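Local coordinates for nitronate monooxygenase family protein (Pseudomonas aeruginosa, PDB 4QIT) that oxidises alkyl nitronates with molecular oxygen, using bound flavin mononucleotide, with the toxin propionate 3-nitronate as best and presumed physiological substrate, at residues I22-L27 against A241-T246; T246-C251 against E346-L351. The protein carries 1 engineered substitution. One frame throughout, in Å; residues are numbered along the deposited sequence.

Contact 1: residues I22-L27 against A241-T246; sequences IQAPML and AVQMGT. With FMN (flavin mononucleotide), chain C.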
loop_
_atom_site.group_PDB
_atom_site.type_symbol
_atom_site.label_atom_id
_atom_site.label_comp_id
_atom_site.label_asym_id
_atom_site.label_seq_id
_atom_site.Cartn_x
_atom_site.Cartn_y
_atom_site.Cartn_z
ATOM N N ILE A 22 -11.295 10.386 -14.151
ATOM C CA ILE A 22 -10.666 9.857 -15.348
ATOM C C ILE A 22 -10.847 8.344 -15.346
ATOM O O ILE A 22 -10.498 7.682 -14.361
ATOM C CB ILE A 22 -9.148 10.153 -15.363
ATOM C CG1 ILE A 22 -8.878 11.652 -15.195
ATOM C CG2 ILE A 22 -8.503 9.615 -16.642
ATOM C CD1 ILE A 22 -7.389 12.000 -15.182
ATOM N N GLN A 23 -11.403 7.788 -16.423
ATOM C CA GLN A 23 -11.398 6.340 -16.596
ATOM C C GLN A 23 -10.016 5.977 -17.116
ATOM O O GLN A 23 -9.596 6.484 -18.149
ATOM C CB GLN A 23 -12.509 5.880 -17.550
ATOM C CG GLN A 23 -12.233 4.557 -18.277
ATOM C CD GLN A 23 -11.753 4.777 -19.704
ATOM O OE1 GLN A 23 -12.334 5.580 -20.446
ATOM N NE2 GLN A 23 -10.682 4.085 -20.092
ATOM N N ALA A 24 -9.297 5.134 -16.378
ATOM C CA ALA A 24 -7.884 4.893 -16.673
ATOM C C ALA A 24 -7.654 4.278 -18.045
ATOM O O ALA A 24 -8.393 3.386 -18.466
ATOM C CB ALA A 24 -7.255 4.014 -15.591
ATOM N N PRO A 25 -6.619 4.751 -18.749
ATOM C CA PRO A 25 -6.226 4.024 -19.951
ATOM C C PRO A 25 -5.724 2.671 -19.515
ATOM O O PRO A 25 -5.019 2.556 -18.507
ATOM C CB PRO A 25 -5.065 4.847 -20.515
ATOM C CG PRO A 25 -4.556 5.649 -19.367
ATOM C CD PRO A 25 -5.715 5.870 -18.436
ATOM N N MET A 26 -6.137 1.653 -20.245
ATOM C CA MET A 26 -5.863 0.285 -19.868
ATOM C C MET A 26 -5.601 -0.508 -21.118
ATOM O O MET A 26 -6.538 -0.951 -21.777
ATOM C CB MET A 26 -7.054 -0.301 -19.100
ATOM C CG MET A 26 -7.282 0.338 -17.729
ATOM S SD MET A 26 -8.665 -0.416 -16.858
ATOM C CE MET A 26 -10.063 0.376 -17.673
ATOM N N LEU A 27 -4.328 -0.686 -21.453
ATOM C CA LEU A 27 -3.992 -1.348 -22.699
ATOM C C LEU A 27 -4.594 -2.755 -22.731
ATOM O O LEU A 27 -4.398 -3.547 -21.801
ATOM C CB LEU A 27 -2.473 -1.362 -22.912
ATOM C CG LEU A 27 -1.976 -1.829 -24.281
ATOM C CD1 LEU A 27 -2.513 -0.958 -25.406
ATOM C CD2 LEU A 27 -0.448 -1.816 -24.277
ATOM N N ALA A 241 -8.461 15.329 -8.640
ATOM C CA ALA A 241 -9.259 14.407 -9.443
ATOM C C ALA A 241 -8.885 12.978 -9.077
ATOM O O ALA A 241 -7.973 12.757 -8.279
ATOM C CB ALA A 241 -9.041 14.656 -10.938
ATOM N N VAL A 242 -9.591 12.012 -9.655
ATOM C CA VAL A 242 -9.242 10.603 -9.496
ATOM C C VAL A 242 -9.115 9.921 -10.851
ATOM O O VAL A 242 -9.701 10.366 -11.855
ATOM C CB VAL A 242 -10.279 9.837 -8.629
ATOM C CG1 VAL A 242 -10.382 10.479 -7.253
ATOM C CG2 VAL A 242 -11.656 9.777 -9.316
ATOM N N GLN A 243 -8.330 8.851 -10.881
ATOM C CA GLN A 243 -8.209 8.008 -12.057
ATOM C C GLN A 243 -8.512 6.588 -11.607
ATOM O O GLN A 243 -7.925 6.102 -10.624
ATOM C CB GLN A 243 -6.803 8.098 -12.653
ATOM C CG GLN A 243 -6.584 7.154 -13.822
ATOM C CD GLN A 243 -5.417 7.585 -14.683
ATOM O OE1 GLN A 243 -5.349 8.733 -15.123
ATOM N NE2 GLN A 243 -4.481 6.672 -14.914
ATOM N N MET A 244 -9.443 5.944 -12.315
ATOM C CA MET A 244 -10.019 4.667 -11.902
ATOM C C MET A 244 -9.977 3.676 -13.051
ATOM O O MET A 244 -10.536 3.941 -14.115
ATOM C CB MET A 244 -11.474 4.882 -11.446
ATOM C CG MET A 244 -11.589 5.740 -10.191
ATOM S SD MET A 244 -13.268 6.284 -9.824
ATOM C CE MET A 244 -14.025 4.719 -9.425
ATOM N N GLY A 245 -9.300 2.548 -12.843
ATOM C CA GLY A 245 -9.196 1.522 -13.863
ATOM C C GLY A 245 -10.093 0.329 -13.569
ATOM O O GLY A 245 -11.030 0.034 -14.318
ATOM N N THR A 246 -9.800 -0.358 -12.468
ATOM C CA THR A 246 -10.511 -1.589 -12.120
ATOM C C THR A 246 -12.030 -1.402 -12.124
ATOM O O THR A 246 -12.768 -2.272 -12.593
ATOM C CB THR A 246 -10.041 -2.100 -10.750
ATOM O OG1 THR A 246 -8.629 -2.332 -10.811
ATOM C CG2 THR A 246 -10.734 -3.405 -10.378
HETATM N N1 FMN C . -1.823 2.641 -16.892
HETATM C C2 FMN C . -1.175 3.123 -18.021
HETATM O O2 FMN C . -0.504 4.143 -17.931
HETATM N N3 FMN C . -1.296 2.499 -19.243
HETATM C C4 FMN C . -2.054 1.351 -19.328
HETATM O O4 FMN C . -2.180 0.751 -20.392
HETATM C C4A FMN C . -2.692 0.860 -18.203
HETATM N N5 FMN C . -3.434 -0.285 -18.325
HETATM C C5A FMN C . -4.104 -0.799 -17.241
HETATM C C6 FMN C . -4.855 -1.953 -17.416
HETATM C C7 FMN C . -5.556 -2.501 -16.362
HETATM C C7M FMN C . -6.364 -3.737 -16.638
HETATM C C8 FMN C . -5.486 -1.904 -15.103
HETATM C C8M FMN C . -6.228 -2.503 -13.942
HETATM C C9 FMN C . -4.722 -0.745 -14.929
HETATM C C9A FMN C . -4.025 -0.177 -16.002
HETATM N N10 FMN C . -3.261 0.983 -15.865
HETATM C C10 FMN C . -2.588 1.495 -16.972
HETATM C "C1'" FMN C . -3.135 1.657 -14.522
HETATM C "C2'" FMN C . -4.147 2.771 -14.312
HETATM O "O2'" FMN C . -3.756 3.900 -15.050
HETATM C "C3'" FMN C . -4.220 3.175 -12.846
HETATM O "O3'" FMN C . -2.939 3.345 -12.278
HETATM C "C4'" FMN C . -4.913 2.060 -12.096
HETATM O "O4'" FMN C . -5.927 1.500 -12.911
HETATM C "C5'" FMN C . -5.557 2.641 -10.849
HETATM O "O5'" FMN C . -5.814 1.536 -10.038
HETATM P P FMN C . -7.283 0.947 -9.871
HETATM O O1P FMN C . -8.293 2.013 -10.206
HETATM O O2P FMN C . -7.385 0.447 -8.463
HETATM O O3P FMN C . -7.369 -0.163 -10.865
#
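Pro25 CD lies over one face of the Gln243 carboxamide, 3.8 Å from NE2. On the same side, Ile22 crosses Gln243 obliquely, its CG2 3.6 Å from OE1. At the carboxamide edge, Gln243 NE2 donates to FMN O2' (2.9 Å) through a bent bond; with CG anti to the backbone N (chi1 175°) and the chain extended beyond it, the amide reaches the ribityl chain. The flavin takes Met26 over one face of its benzenoid ring, where CG stands 3.4 Å from C6; Leu27 N, on the same side of the flavin and tilted out of its plane, donates to O4 (2.8 Å). Still above the benzenoid ring, Met26 SD lies 3.5 Å from Gly245 O, and CE turns to the same residue. Ala24 CB packs between Gln243 CG and Gly245 CA, and Gly245 N grips O1P of the phosphate (2.9 Å). Beneath these groups run parallel strand bonds: Ile22 N to Val242 O, Met244 N to Ile22 O and Ala24 N to Met244 O. Strand 241-244 lies between 21-23 and 219-222, bringing first and last strands of the TIM barrel together. Gln23 faces helix 32-41, whereas Pro25 touches strands 45-48 and 72-77.

Contact 2: residues T246-C251 against E346-L351; sequences TAFVLC and ELLRTL. With FMN (flavin mononucleotide), chain C.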
loop_
_atom_site.group_PDB
_atom_site.type_symbol
_atom_site.label_atom_id
_atom_site.label_comp_id
_atom_site.label_asym_id
_atom_site.label_seq_id
_atom_site.Cartn_x
_atom_site.Cartn_y
_atom_site.Cartn_z
ATOM N N THR A 246 -9.800 -0.358 -12.468
ATOM C CA THR A 246 -10.511 -1.589 -12.120
ATOM C C THR A 246 -12.030 -1.402 -12.124
ATOM O O THR A 246 -12.768 -2.272 -12.593
ATOM C CB THR A 246 -10.041 -2.100 -10.750
ATOM O OG1 THR A 246 -8.629 -2.332 -10.811
ATOM C CG2 THR A 246 -10.734 -3.405 -10.378
ATOM N N ALA A 247 -12.490 -0.245 -11.656
ATOM C CA ALA A 247 -13.935 0.037 -11.614
ATOM C C ALA A 247 -14.615 -0.030 -12.986
ATOM O O ALA A 247 -15.824 -0.307 -13.060
ATOM C CB ALA A 247 -14.197 1.375 -10.970
ATOM N N PHE A 248 -13.858 0.208 -14.059
ATOM C CA PHE A 248 -14.434 0.244 -15.408
ATOM C C PHE A 248 -14.224 -1.038 -16.204
ATOM O O PHE A 248 -14.735 -1.165 -17.316
ATOM C CB PHE A 248 -13.933 1.460 -16.207
ATOM C CG PHE A 248 -14.488 2.771 -15.717
ATOM C CD1 PHE A 248 -15.715 3.231 -16.177
ATOM C CD2 PHE A 248 -13.808 3.515 -14.770
ATOM C CE1 PHE A 248 -16.246 4.430 -15.728
ATOM C CE2 PHE A 248 -14.326 4.717 -14.311
ATOM C CZ PHE A 248 -15.555 5.170 -14.786
ATOM N N VAL A 249 -13.493 -1.996 -15.641
ATOM C CA VAL A 249 -13.180 -3.228 -16.366
ATOM C C VAL A 249 -14.424 -4.028 -16.763
ATOM O O VAL A 249 -14.522 -4.536 -17.887
ATOM C CB VAL A 249 -12.190 -4.113 -15.577
ATOM C CG1 VAL A 249 -12.033 -5.467 -16.244
ATOM C CG2 VAL A 249 -10.831 -3.407 -15.483
ATOM N N LEU A 250 -15.377 -4.125 -15.841
ATOM C CA LEU A 250 -16.611 -4.874 -16.085
ATOM C C LEU A 250 -17.643 -4.151 -16.953
ATOM O O LEU A 250 -18.686 -4.729 -17.283
ATOM C CB LEU A 250 -17.252 -5.290 -14.760
ATOM C CG LEU A 250 -16.427 -6.234 -13.891
ATOM C CD1 LEU A 250 -17.182 -6.501 -12.609
ATOM C CD2 LEU A 250 -16.138 -7.542 -14.614
ATOM N N CYS A 251 -17.371 -2.902 -17.315
ATOM C CA CYS A 251 -18.284 -2.177 -18.204
ATOM C C CYS A 251 -18.385 -2.942 -19.514
ATOM O O CYS A 251 -17.393 -3.484 -19.997
ATOM C CB CYS A 251 -17.788 -0.759 -18.483
ATOM S SG CYS A 251 -17.782 0.314 -17.044
ATOM N N GLU A 346 -23.634 4.921 -16.992
ATOM C CA GLU A 346 -24.308 4.709 -15.706
ATOM C C GLU A 346 -23.309 4.664 -14.551
ATOM O O GLU A 346 -23.564 5.219 -13.482
ATOM C CB GLU A 346 -25.173 3.439 -15.704
ATOM C CG GLU A 346 -25.919 3.227 -14.370
ATOM C CD GLU A 346 -26.813 1.987 -14.334
ATOM O OE1 GLU A 346 -27.046 1.351 -15.392
ATOM O OE2 GLU A 346 -27.295 1.644 -13.229
ATOM N N LEU A 347 -22.175 4.005 -14.752
ATOM C CA LEU A 347 -21.183 3.975 -13.686
ATOM C C LEU A 347 -20.672 5.386 -13.375
ATOM O O LEU A 347 -20.591 5.765 -12.208
ATOM C CB LEU A 347 -20.036 3.010 -14.006
ATOM C CG LEU A 347 -18.910 3.010 -12.970
ATOM C CD1 LEU A 347 -19.409 2.578 -11.592
ATOM C CD2 LEU A 347 -17.757 2.119 -13.418
ATOM N N LEU A 348 -20.343 6.161 -14.405
ATOM C CA LEU A 348 -19.915 7.540 -14.196
ATOM C C LEU A 348 -20.974 8.332 -13.407
ATOM O O LEU A 348 -20.663 8.964 -12.391
ATOM C CB LEU A 348 -19.568 8.203 -15.536
ATOM C CG LEU A 348 -18.665 9.438 -15.531
ATOM C CD1 LEU A 348 -19.392 10.682 -15.020
ATOM C CD2 LEU A 348 -17.385 9.184 -14.711
ATOM N N ARG A 349 -22.224 8.260 -13.860
ATOM C CA ARG A 349 -23.360 8.894 -13.196
ATOM C C ARG A 349 -23.442 8.494 -11.720
ATOM O O ARG A 349 -23.623 9.344 -10.836
ATOM C CB ARG A 349 -24.638 8.455 -13.924
ATOM C CG ARG A 349 -25.793 9.437 -13.937
ATOM C CD ARG A 349 -26.889 8.933 -14.885
ATOM N NE ARG A 349 -26.368 8.745 -16.231
ATOM C CZ ARG A 349 -26.487 7.638 -16.965
ATOM N NH1 ARG A 349 -27.129 6.568 -16.515
ATOM N NH2 ARG A 349 -25.953 7.612 -18.176
ATOM N N THR A 350 -23.300 7.198 -11.466
ATOM C CA THR A 350 -23.394 6.650 -10.121
ATOM C C THR A 350 -22.271 7.168 -9.222
ATOM O O THR A 350 -22.502 7.530 -8.065
ATOM C CB THR A 350 -23.387 5.110 -10.159
ATOM O OG1 THR A 350 -24.524 4.645 -10.911
ATOM C CG2 THR A 350 -23.456 4.543 -8.757
ATOM N N LEU A 351 -21.055 7.199 -9.757
ATOM C CA LEU A 351 -19.921 7.767 -9.036
ATOM C C LEU A 351 -20.134 9.228 -8.670
ATOM O O LEU A 351 -19.774 9.653 -7.569
ATOM C CB LEU A 351 -18.642 7.611 -9.854
ATOM C CG LEU A 351 -18.176 6.162 -10.049
ATOM C CD1 LEU A 351 -17.056 6.142 -11.066
ATOM C CD2 LEU A 351 -17.716 5.543 -8.735
HETATM N N1 FMN C . -1.823 2.641 -16.892
HETATM C C2 FMN C . -1.175 3.123 -18.021
HETATM O O2 FMN C . -0.504 4.143 -17.931
HETATM N N3 FMN C . -1.296 2.499 -19.243
HETATM C C4 FMN C . -2.054 1.351 -19.328
HETATM O O4 FMN C . -2.180 0.751 -20.392
HETATM C C4A FMN C . -2.692 0.860 -18.203
HETATM N N5 FMN C . -3.434 -0.285 -18.325
HETATM C C5A FMN C . -4.104 -0.799 -17.241
HETATM C C6 FMN C . -4.855 -1.953 -17.416
HETATM C C7 FMN C . -5.556 -2.501 -16.362
HETATM C C7M FMN C . -6.364 -3.737 -16.638
HETATM C C8 FMN C . -5.486 -1.904 -15.103
HETATM C C8M FMN C . -6.228 -2.503 -13.942
HETATM C C9 FMN C . -4.722 -0.745 -14.929
HETATM C C9A FMN C . -4.025 -0.177 -16.002
HETATM N N10 FMN C . -3.261 0.983 -15.865
HETATM C C10 FMN C . -2.588 1.495 -16.972
HETATM C "C1'" FMN C . -3.135 1.657 -14.522
HETATM C "C2'" FMN C . -4.147 2.771 -14.312
HETATM O "O2'" FMN C . -3.756 3.900 -15.050
HETATM C "C3'" FMN C . -4.220 3.175 -12.846
HETATM O "O3'" FMN C . -2.939 3.345 -12.278
HETATM C "C4'" FMN C . -4.913 2.060 -12.096
HETATM O "O4'" FMN C . -5.927 1.500 -12.911
HETATM C "C5'" FMN C . -5.557 2.641 -10.849
HETATM O "O5'" FMN C . -5.814 1.536 -10.038
HETATM P P FMN C . -7.283 0.947 -9.871
HETATM O O1P FMN C . -8.293 2.013 -10.206
HETATM O O2P FMN C . -7.385 0.447 -8.463
HETATM O O3P FMN C . -7.369 -0.163 -10.865
#
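Leu347 lays one methyl, CD2, over a face of the Phe248 ring, and the other contacts are arranged around this CH-pi pair. CD2 stands 3.8 Å from the centroid of the Phe248 ring and 21° off its normal, displaced toward the rim so that CD1 and CE1 are the ring atoms it approaches most closely. The two side chains cross obliquely. Leu347 CG, anti to its backbone N (chi1 176°), carries the branch out from helix 344-355, and the same CD2 meets Ala247 O at 3.1 Å and Cys251 SG at 4.1 Å. One methyl therefore sits among an aromatic face, a carbonyl oxygen and a sulfur. The far end of the ring has different company: Leu348 CD2 lies at the edge, near the ring plane, 4.4 Å from Phe248 CZ, and Leu351 CD1 reaches CZ obliquely at 4.1 Å. No hydrogen bond joins the segments. Val38 of helix 32-41 touches both Phe248 and Leu348, adding a third helix to this buried apolar cluster. Thr246, at the start of the weakly bonded helical turn 246-249, donates through its N to FMN O3P (2.9 Å), and Gly333 N is hydrogen-bonded to Thr246 OG1. A short helical turn after the last strand that presents backbone N-H groups to the cofactor phosphate is characteristic of FMN-binding TIM barrels; here its outer side packs on the C-terminal helix.

In the fold
From the N terminus, the chain enters the barrel through strand 21-23 and passes through the intervening strands and helices before 241-246 returns to it; contact 1 closes this loop of 213 residues. Contact 2 opens as contact 1 ends, Thr246 being common to both, and closes a second loop of 94 residues when helix 344-355 arrives. The two loops are therefore in series, neither nested nor crossed. Their side chains also meet directly: Met244 CE packs on Leu351 CD1, Gln23 CG on Phe248 CG and Met26 SD on Val249 CG2. Together they join the barrel seam and the flavin site to the outer C-terminal helix.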